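Local coordinates for divalent ion tolerance protein CutA1 (Ehrlichia chaffeensis, PDB 4IYQ), which probably binds copper ions, as a trimeric member of the CutA family named for divalent ion tolerance, at residues S26-T31 and H89-I94. Numbering follows the deposited sequence.
Sequences SLLYTT and HATNKI
L28 lays its CD2 methyl against A90, T91 and I94, one turn of helix 87-97 packed on the central part of a ferredoxin-like alpha+beta sandwich, the fold of the CutA family. Strand 25-32 lies inside the antiparallel sheet, and the helix runs almost along it: the two short segments differ by 14° in direction, with their axes 10.4 Å apart at closest approach. At that spacing side chains must bridge the gap, and one leucine branch does most of the work. Its CG stands anti to the carbonyl carbon (chi1 -85°); with CD1 turned aside (chi2 72°), CD2 lies anti to CA, extends farthest from the strand, and reaches CD1 of I94 at 3.9 Å and CB of A90 at 4.1 Å. I94 is three residues beyond T91, L28's nearest helix neighbour by backbone; its CG1 branch, anti to the carbonyl carbon, carries CD1 back along the helix toward the leucine, while CG2 comes no nearer than 4.4 Å to OG1 of T30, a loose contact. The I94 side chain also packs on L80 and I105 of neighbouring strands and on L45 of helix 35-47. The hydroxyls at the apolar seam are occupied elsewhere: OG1 of T30 is hydrogen-bonded to the carbonyl of A104. On the opposite face of the strand, Y29 points away from the helix and bonds through its hydroxyl to N55 of the second subunit, so a single strand serves both the subunit core and the trimer. OG1 of T91, hydrogen-bonded back to the carbonyl of V87, lies 3.5 Å from CD2 of L28.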
loop_
_atom_site.group_PDB
_atom_site.type_symbol
_atom_site.label_atom_id
_atom_site.label_comp_id
_atom_site.label_asym_id
_atom_site.label_seq_id
_atom_site.Cartn_x
_atom_site.Cartn_y
_atom_site.Cartn_z
ATOM N N SER A 26 5.979 12.258 -0.097
ATOM C CA SER A 26 5.552 11.319 0.936
ATOM C C SER A 26 4.147 10.756 0.644
ATOM O O SER A 26 3.325 11.392 -0.025
ATOM C CB SER A 26 5.555 12.008 2.294
ATOM O OG SER A 26 6.831 12.550 2.620
ATOM N N LEU A 27 3.869 9.559 1.135
ATOM C CA LEU A 27 2.534 9.001 1.007
ATOM C C LEU A 27 1.848 8.993 2.381
ATOM O O LEU A 27 2.465 8.658 3.404
ATOM C CB LEU A 27 2.594 7.591 0.444
ATOM C CG LEU A 27 3.331 7.374 -0.874
ATOM C CD1 LEU A 27 3.288 5.894 -1.218
ATOM C CD2 LEU A 27 2.775 8.219 -2.011
ATOM N N LEU A 28 0.576 9.367 2.414
ATOM C CA LEU A 28 -0.203 9.219 3.630
ATOM C C LEU A 28 -1.303 8.196 3.409
ATOM O O LEU A 28 -1.974 8.186 2.375
ATOM C CB LEU A 28 -0.798 10.558 4.080
ATOM C CG LEU A 28 0.132 11.435 4.926
ATOM C CD1 LEU A 28 1.245 12.030 4.083
ATOM C CD2 LEU A 28 -0.622 12.531 5.648
ATOM N N TYR A 29 -1.495 7.353 4.411
ATOM C CA TYR A 29 -2.507 6.317 4.376
ATOM C C TYR A 29 -3.486 6.494 5.531
ATOM O O TYR A 29 -3.075 6.688 6.672
ATOM C CB TYR A 29 -1.824 4.948 4.438
ATOM C CG TYR A 29 -2.731 3.747 4.479
ATOM C CD1 TYR A 29 -3.090 3.095 3.309
ATOM C CD2 TYR A 29 -3.196 3.231 5.693
ATOM C CE1 TYR A 29 -3.894 1.968 3.328
ATOM C CE2 TYR A 29 -4.013 2.104 5.728
ATOM C CZ TYR A 29 -4.356 1.473 4.532
ATOM O OH TYR A 29 -5.156 0.353 4.521
ATOM N N THR A 30 -4.782 6.411 5.233
ATOM C CA THR A 30 -5.807 6.499 6.270
ATOM C C THR A 30 -7.027 5.684 5.831
ATOM O O THR A 30 -7.162 5.309 4.658
ATOM C CB THR A 30 -6.223 7.988 6.569
ATOM O OG1 THR A 30 -6.976 8.069 7.783
ATOM C CG2 THR A 30 -7.058 8.579 5.431
ATOM N N THR A 31 -7.915 5.400 6.776
ATOM C CA THR A 31 -9.143 4.690 6.439
ATOM C C THR A 31 -10.373 5.480 6.922
ATOM O O THR A 31 -10.284 6.260 7.851
ATOM C CB THR A 31 -9.139 3.265 7.043
ATOM O OG1 THR A 31 -9.058 3.364 8.468
ATOM C CG2 THR A 31 -7.943 2.482 6.561
ATOM N N HIS A 89 1.520 18.969 8.436
ATOM C CA HIS A 89 0.352 19.834 8.246
ATOM C C HIS A 89 -0.837 19.006 7.738
ATOM O O HIS A 89 -1.965 19.177 8.206
ATOM C CB HIS A 89 0.656 20.979 7.265
ATOM C CG HIS A 89 1.524 22.059 7.836
ATOM N ND1 HIS A 89 1.415 22.497 9.141
ATOM C CD2 HIS A 89 2.546 22.765 7.290
ATOM C CE1 HIS A 89 2.316 23.440 9.367
ATOM N NE2 HIS A 89 3.018 23.616 8.261
ATOM N N ALA A 90 -0.582 18.106 6.787
ATOM C CA ALA A 90 -1.642 17.249 6.250
ATOM C C ALA A 90 -2.161 16.266 7.305
ATOM O O ALA A 90 -3.360 16.037 7.389
ATOM C CB ALA A 90 -1.166 16.502 5.009
ATOM N N THR A 91 -1.273 15.682 8.104
ATOM C CA THR A 91 -1.722 14.792 9.174
ATOM C C THR A 91 -2.598 15.537 10.212
ATOM O O THR A 91 -3.682 15.067 10.586
ATOM C CB THR A 91 -0.531 14.151 9.898
ATOM O OG1 THR A 91 0.268 13.449 8.952
ATOM C CG2 THR A 91 -1.003 13.189 10.974
ATOM N N ASN A 92 -2.144 16.709 10.643
ATOM C CA ASN A 92 -2.900 17.504 11.600
ATOM C C ASN A 92 -4.262 17.836 11.047
ATOM O O ASN A 92 -5.254 17.845 11.790
ATOM C CB ASN A 92 -2.172 18.795 11.962
ATOM C CG ASN A 92 -0.921 18.546 12.740
ATOM O OD1 ASN A 92 -0.731 17.465 13.303
ATOM N ND2 ASN A 92 -0.051 19.547 12.794
ATOM N N LYS A 93 -4.305 18.130 9.748
ATOM C CA LYS A 93 -5.563 18.500 9.119
ATOM C C LYS A 93 -6.515 17.302 9.065
ATOM O O LYS A 93 -7.695 17.421 9.412
ATOM C CB LYS A 93 -5.312 19.040 7.721
ATOM C CG LYS A 93 -6.544 19.545 7.024
ATOM C CD LYS A 93 -7.097 20.726 7.733
ATOM C CE LYS A 93 -8.114 21.406 6.868
ATOM N NZ LYS A 93 -8.678 22.599 7.534
ATOM N N ILE A 94 -5.980 16.142 8.679
ATOM C CA ILE A 94 -6.767 14.915 8.595
ATOM C C ILE A 94 -7.342 14.565 9.967
ATOM O O ILE A 94 -8.517 14.212 10.064
ATOM C CB ILE A 94 -5.936 13.725 8.038
ATOM C CG1 ILE A 94 -5.569 13.958 6.561
ATOM C CG2 ILE A 94 -6.717 12.433 8.142
ATOM C CD1 ILE A 94 -4.442 13.067 6.069
#